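Long-range contacts in putative aminomethyltransferase (Leptospirillum rubarum, PDB 3TTG), which is a putative aminomethyltransferase of unproven function that probably binds a folate and may, like YgfZ-type relatives of the T-protein, serve iron-sulfur cluster upkeep: residues R30-K35 and R139-E144; F299-G304 and T337-P342. One frame throughout, in Å; residues are numbered along the deposited sequence.

Interaction 1: residues R30-K35 and R139-E144; sequences RIAHKK and RLVGPE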
loop_
_atom_site.group_PDB
_atom_site.type_symbol
_atom_site.label_atom_id
_atom_site.label_comp_id
_atom_site.label_asym_id
_atom_site.label_seq_id
_atom_site.Cartn_x
_atom_site.Cartn_y
_atom_site.Cartn_z
ATOM N N ARG A 30 -13.654 -6.875 -12.244
ATOM C CA ARG A 30 -14.895 -6.120 -12.514
ATOM C C ARG A 30 -15.904 -6.265 -11.368
ATOM O O ARG A 30 -16.510 -5.280 -10.939
ATOM C CB ARG A 30 -15.546 -6.616 -13.820
ATOM C CG ARG A 30 -14.735 -6.297 -15.060
ATOM C CD ARG A 30 -15.384 -6.968 -16.272
ATOM N NE ARG A 30 -14.617 -6.849 -17.520
ATOM C CZ ARG A 30 -14.632 -5.797 -18.347
ATOM N NH1 ARG A 30 -15.294 -4.695 -18.025
ATOM N NH2 ARG A 30 -13.951 -5.828 -19.485
ATOM N N ILE A 31 -16.024 -7.488 -10.822
ATOM C CA ILE A 31 -16.941 -7.751 -9.711
ATOM C C ILE A 31 -16.415 -7.051 -8.468
ATOM O O ILE A 31 -17.198 -6.482 -7.701
ATOM C CB ILE A 31 -17.110 -9.276 -9.502
ATOM C CG1 ILE A 31 -17.682 -9.955 -10.772
ATOM C CG2 ILE A 31 -17.988 -9.588 -8.272
ATOM C CD1 ILE A 31 -17.461 -11.538 -10.740
ATOM N N ALA A 32 -15.103 -7.086 -8.231
ATOM C CA ALA A 32 -14.572 -6.413 -7.042
ATOM C C ALA A 32 -14.778 -4.894 -7.106
ATOM O O ALA A 32 -15.078 -4.287 -6.085
ATOM C CB ALA A 32 -13.116 -6.742 -6.845
ATOM N N HIS A 33 -14.675 -4.284 -8.317
ATOM C CA HIS A 33 -14.889 -2.843 -8.485
ATOM C C HIS A 33 -16.354 -2.442 -8.294
ATOM O O HIS A 33 -16.614 -1.340 -7.860
ATOM C CB HIS A 33 -14.422 -2.380 -9.898
ATOM C CG HIS A 33 -12.954 -2.361 -10.077
ATOM N ND1 HIS A 33 -12.162 -1.425 -9.456
ATOM C CD2 HIS A 33 -12.174 -3.155 -10.831
ATOM C CE1 HIS A 33 -10.925 -1.655 -9.877
ATOM N NE2 HIS A 33 -10.881 -2.720 -10.668
ATOM N N LYS A 34 -17.295 -3.326 -8.602
ATOM C CA LYS A 34 -18.727 -3.040 -8.508
ATOM C C LYS A 34 -19.324 -3.482 -7.156
ATOM O O LYS A 34 -20.241 -2.838 -6.671
ATOM C CB LYS A 34 -19.457 -3.750 -9.666
ATOM C CG LYS A 34 -20.839 -3.181 -9.992
ATOM C CD LYS A 34 -21.741 -4.178 -10.762
ATOM C CE LYS A 34 -22.843 -4.790 -9.916
ATOM N NZ LYS A 34 -23.559 -5.882 -10.638
ATOM N N LYS A 35 -18.884 -4.617 -6.615
ATOM C CA LYS A 35 -19.392 -5.147 -5.338
ATOM C C LYS A 35 -18.257 -5.221 -4.318
ATOM O O LYS A 35 -18.020 -4.269 -3.560
ATOM C CB LYS A 35 -20.069 -6.510 -5.579
ATOM C CG LYS A 35 -21.287 -6.376 -6.533
ATOM C CD LYS A 35 -22.357 -7.424 -6.331
ATOM C CE LYS A 35 -23.167 -7.667 -7.583
ATOM N NZ LYS A 35 -24.164 -8.758 -7.416
ATOM N N ARG A 139 -8.299 -10.055 3.409
ATOM C CA ARG A 139 -8.493 -8.707 2.878
ATOM C C ARG A 139 -9.775 -8.567 2.107
ATOM O O ARG A 139 -10.168 -9.460 1.321
ATOM C CB ARG A 139 -7.351 -8.304 1.985
ATOM C CG ARG A 139 -6.081 -8.240 2.758
ATOM C CD ARG A 139 -4.964 -7.675 1.977
ATOM N NE ARG A 139 -3.708 -7.872 2.714
ATOM C CZ ARG A 139 -2.495 -7.988 2.166
ATOM N NH1 ARG A 139 -2.329 -7.822 0.867
ATOM N NH2 ARG A 139 -1.435 -8.260 2.927
ATOM N N LEU A 140 -10.394 -7.365 2.265
ATOM C CA LEU A 140 -11.609 -7.005 1.563
ATOM C C LEU A 140 -11.340 -5.769 0.736
ATOM O O LEU A 140 -10.668 -4.871 1.235
ATOM C CB LEU A 140 -12.750 -6.717 2.551
ATOM C CG LEU A 140 -13.387 -7.908 3.284
ATOM C CD1 LEU A 140 -14.321 -7.370 4.391
ATOM C CD2 LEU A 140 -14.119 -8.803 2.332
ATOM N N VAL A 141 -11.847 -5.712 -0.522
ATOM C CA VAL A 141 -11.732 -4.510 -1.343
ATOM C C VAL A 141 -13.074 -4.205 -2.001
ATOM O O VAL A 141 -13.822 -5.125 -2.284
ATOM C CB VAL A 141 -10.615 -4.593 -2.418
ATOM C CG1 VAL A 141 -9.236 -4.781 -1.793
ATOM C CG2 VAL A 141 -10.886 -5.697 -3.436
ATOM N N GLY A 142 -13.333 -2.932 -2.307
ATOM C CA GLY A 142 -14.510 -2.553 -3.068
ATOM C C GLY A 142 -15.622 -1.885 -2.312
ATOM O O GLY A 142 -15.599 -1.826 -1.079
ATOM N N PRO A 143 -16.606 -1.369 -3.090
ATOM C CA PRO A 143 -17.644 -0.498 -2.511
ATOM C C PRO A 143 -18.522 -1.098 -1.422
ATOM O O PRO A 143 -19.050 -0.333 -0.610
ATOM C CB PRO A 143 -18.501 -0.094 -3.728
ATOM C CG PRO A 143 -18.101 -0.952 -4.826
ATOM C CD PRO A 143 -16.701 -1.393 -4.563
ATOM N N GLU A 144 -18.684 -2.431 -1.394
ATOM C CA GLU A 144 -19.512 -3.098 -0.385
ATOM C C GLU A 144 -18.689 -3.644 0.797
ATOM O O GLU A 144 -19.233 -4.375 1.611
ATOM C CB GLU A 144 -20.323 -4.218 -1.059
ATOM C CG GLU A 144 -21.352 -3.670 -2.041
ATOM C CD GLU A 144 -22.129 -4.702 -2.838
ATOM O OE1 GLU A 144 -22.096 -5.900 -2.470
ATOM O OE2 GLU A 144 -22.765 -4.310 -3.846
#

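Interaction 2: residues F299-G304 and T337-P342; sequences FNPKDG and TELLLP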
loop_
_atom_site.group_PDB
_atom_site.type_symbol
_atom_site.label_atom_id
_atom_site.label_comp_id
_atom_site.label_asym_id
_atom_site.label_seq_id
_atom_site.Cartn_x
_atom_site.Cartn_y
_atom_site.Cartn_z
ATOM N N PHE A 299 12.878 4.535 -22.098
ATOM C CA PHE A 299 13.682 5.443 -22.907
ATOM C C PHE A 299 12.838 6.428 -23.671
ATOM O O PHE A 299 11.761 6.090 -24.160
ATOM C CB PHE A 299 14.539 4.635 -23.918
ATOM C CG PHE A 299 15.547 3.742 -23.244
ATOM C CD1 PHE A 299 16.813 4.209 -22.931
ATOM C CD2 PHE A 299 15.245 2.418 -22.957
ATOM C CE1 PHE A 299 17.754 3.377 -22.294
ATOM C CE2 PHE A 299 16.167 1.597 -22.307
ATOM C CZ PHE A 299 17.413 2.084 -21.965
ATOM N N ASN A 300 13.386 7.626 -23.852
ATOM C CA ASN A 300 12.807 8.691 -24.665
ATOM C C ASN A 300 13.022 8.340 -26.167
ATOM O O ASN A 300 14.188 8.262 -26.599
ATOM C CB ASN A 300 13.526 10.019 -24.293
ATOM C CG ASN A 300 13.105 11.255 -25.051
ATOM O OD1 ASN A 300 12.159 11.257 -25.847
ATOM N ND2 ASN A 300 13.815 12.348 -24.807
ATOM N N PRO A 301 11.941 8.145 -26.970
ATOM C CA PRO A 301 12.108 7.821 -28.403
ATOM C C PRO A 301 12.884 8.864 -29.238
ATOM O O PRO A 301 13.495 8.465 -30.198
ATOM C CB PRO A 301 10.658 7.685 -28.907
ATOM C CG PRO A 301 9.845 7.534 -27.733
ATOM C CD PRO A 301 10.514 8.219 -26.620
ATOM N N LYS A 302 12.897 10.158 -28.857
ATOM C CA LYS A 302 13.613 11.226 -29.597
ATOM C C LYS A 302 15.143 11.045 -29.603
ATOM O O LYS A 302 15.727 10.877 -30.666
ATOM C CB LYS A 302 13.313 12.625 -28.994
ATOM C CG LYS A 302 12.050 13.312 -29.503
ATOM C CD LYS A 302 10.768 12.861 -28.818
ATOM C CE LYS A 302 9.628 13.827 -29.100
ATOM N NZ LYS A 302 9.333 13.970 -30.558
ATOM N N ASP A 303 15.760 11.045 -28.404
ATOM C CA ASP A 303 17.212 10.969 -28.205
ATOM C C ASP A 303 17.726 9.631 -27.616
ATOM O O ASP A 303 18.942 9.433 -27.568
ATOM C CB ASP A 303 17.677 12.138 -27.307
ATOM C CG ASP A 303 16.978 12.318 -25.980
ATOM O OD1 ASP A 303 16.324 11.364 -25.515
ATOM O OD2 ASP A 303 17.077 13.420 -25.407
ATOM N N GLY A 304 16.841 8.733 -27.180
ATOM C CA GLY A 304 17.283 7.457 -26.618
ATOM C C GLY A 304 17.809 7.524 -25.194
ATOM O O GLY A 304 18.417 6.572 -24.709
ATOM N N THR A 337 2.248 10.719 -23.155
ATOM C CA THR A 337 3.671 10.602 -23.530
ATOM C C THR A 337 4.074 9.152 -23.804
ATOM O O THR A 337 3.873 8.268 -22.963
ATOM C CB THR A 337 4.597 11.161 -22.448
ATOM O OG1 THR A 337 4.223 12.508 -22.201
ATOM C CG2 THR A 337 6.072 11.107 -22.872
ATOM N N GLU A 338 4.648 8.912 -24.971
ATOM C CA GLU A 338 5.072 7.566 -25.372
ATOM C C GLU A 338 6.567 7.354 -25.063
ATOM O O GLU A 338 7.393 8.175 -25.452
ATOM C CB GLU A 338 4.776 7.364 -26.859
ATOM C CG GLU A 338 3.280 7.392 -27.123
ATOM C CD GLU A 338 2.855 7.193 -28.557
ATOM O OE1 GLU A 338 3.664 7.473 -29.472
ATOM O OE2 GLU A 338 1.687 6.795 -28.764
ATOM N N LEU A 339 6.899 6.231 -24.391
ATOM C CA LEU A 339 8.265 5.828 -24.033
ATOM C C LEU A 339 8.517 4.418 -24.561
ATOM O O LEU A 339 7.582 3.671 -24.838
ATOM C CB LEU A 339 8.555 5.866 -22.524
ATOM C CG LEU A 339 8.446 7.230 -21.734
ATOM C CD1 LEU A 339 9.190 8.355 -22.445
ATOM C CD2 LEU A 339 6.997 7.589 -21.370
ATOM N N LEU A 340 9.787 4.037 -24.640
ATOM C CA LEU A 340 10.163 2.730 -25.115
ATOM C C LEU A 340 10.791 1.877 -24.040
ATOM O O LEU A 340 11.648 2.322 -23.267
ATOM C CB LEU A 340 11.166 2.910 -26.250
ATOM C CG LEU A 340 10.621 3.535 -27.497
ATOM C CD1 LEU A 340 11.752 4.087 -28.345
ATOM C CD2 LEU A 340 9.832 2.545 -28.292
ATOM N N LEU A 341 10.430 0.619 -24.055
ATOM C CA LEU A 341 11.095 -0.402 -23.269
ATOM C C LEU A 341 12.428 -0.811 -23.998
ATOM O O LEU A 341 12.647 -0.395 -25.154
ATOM C CB LEU A 341 10.140 -1.588 -23.057
ATOM C CG LEU A 341 9.048 -1.320 -22.005
ATOM C CD1 LEU A 341 7.883 -2.252 -22.248
ATOM C CD2 LEU A 341 9.598 -1.490 -20.586
ATOM N N PRO A 342 13.322 -1.587 -23.347
ATOM C CA PRO A 342 14.621 -1.911 -23.982
ATOM C C PRO A 342 14.522 -2.668 -25.330
ATOM O O PRO A 342 15.396 -2.534 -26.202
ATOM C CB PRO A 342 15.337 -2.757 -22.923
ATOM C CG PRO A 342 14.743 -2.321 -21.603
ATOM C CD PRO A 342 13.290 -2.015 -21.922
#

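Interaction 1: residues R30-K35 and R139-E144
K35 and E144 meet where helix 29-34 ends against the exit of strand 135-141, K35 CA lying 5.4 Å from E144 CA; H33 and G142 form the other close CA pair. A single hydrogen bond joins the backbones: E144 N gives to K35 O at 2.9 Å (158° at the hydrogen), the donor standing somewhat off the carbonyl plane. K35 has already left the helical conformation, and its carbonyl turns to the strand end. One turn earlier, A32 O takes a CA-H...O contact from G142 CA at 3.5 Å. G142 has a positive phi, and a CB there would collide with A32 O and with the carbonyl of V141. The ring of P143 lies across the carbonyl ends of the last helical turn, CD 3.3 Å from H33 O and CG 3.4 Å from K34 O. E144 and K35 run side by side in the same direction, both extended beyond CG, with E144 OE2 resting 3.7 Å from K35 CG. K35 NZ stays 5.9 Å from E144 OE2, too far for a salt bridge, though the opposite charges may attract weakly. With an alanine at E144 the K35 methylenes would probably lose the cover along one flank, and the ammonium its nearby opposite charge. A32 CB meets V141 CG2 at 4.2 Å, and Y224 of helix 218-227 packs on both residues. The ring of H33 stacks with Y224 while its NE2 bonds to E227, fastening the helix end to the same neighbour. E144 occupies the N-cap position of helix 145-152, whereas V141 and R139 pair through their backbones with G37 and F39; the contact therefore lies where the chain passes from helix 29-34 into strand 37-39, beside strand 135-141 in the mixed sheet.

Interaction 2: residues F299-G304 and T337-P342
F299 and L340 adopt nearly the same first torsion, CG anti to the carbonyl carbon (chi1 -64° and -67°), which lays the phenyl ring beside P342 and the leucine against P301. Between them the backbones form one antiparallel, hydrogen-bonded pair. F299 N gives to L340 O at 2.8 Å, and L340 N returns a bond to F299 O at 2.9 Å, both donors in the carbonyl plane. L340 O also sits at the edge of the F299 ring, 3.6 Å from its CD2, while CE2 touches P342 CG at 4.2 Å. Beyond the pair, P301 and L340 cross obliquely, with L340 CD1 3.8 Å from P301 CB. P301 CD rests 3.3 Å from E338 O, so the proline packs along the strand backbone as well. N300 OD1 accepts a hydrogen bond from K302 N at 3.3 Å, the donor standing above the side-chain carbonyl plane, in an Asx turn; G304 N bonds back to N300 O, tightening the same turn. The bridge joins strands 296-299 and 338-340, the two outermost in the six-stranded antiparallel order, consistent with closure of the C-terminal barrel; L341 turns away to pack on V296, L298, L310 and V347, and L339 reaches A307 and V349.

Overall arrangement
From the N terminus, the chain first passes through helix 29-34 and returns about a hundred residues later at the end of strand 135-141, where interaction 1 closes a long loop within the folate-binding region. It then continues through the rest of that region before entering the C-terminal barrel, where interaction 2 closes a much shorter loop of 32 residues, without helix, between 299-304 and 337-342. The two loops follow in series, neither nesting nor crossing. The centres of interactions 1 and 2 lie about 36 Å apart, and the nearest atoms of interactions 1 and 2 about 22 Å apart. Interaction 1 ties a helix end to a mixed sheet; interaction 2 brings the first and last strands in the order of an antiparallel one together.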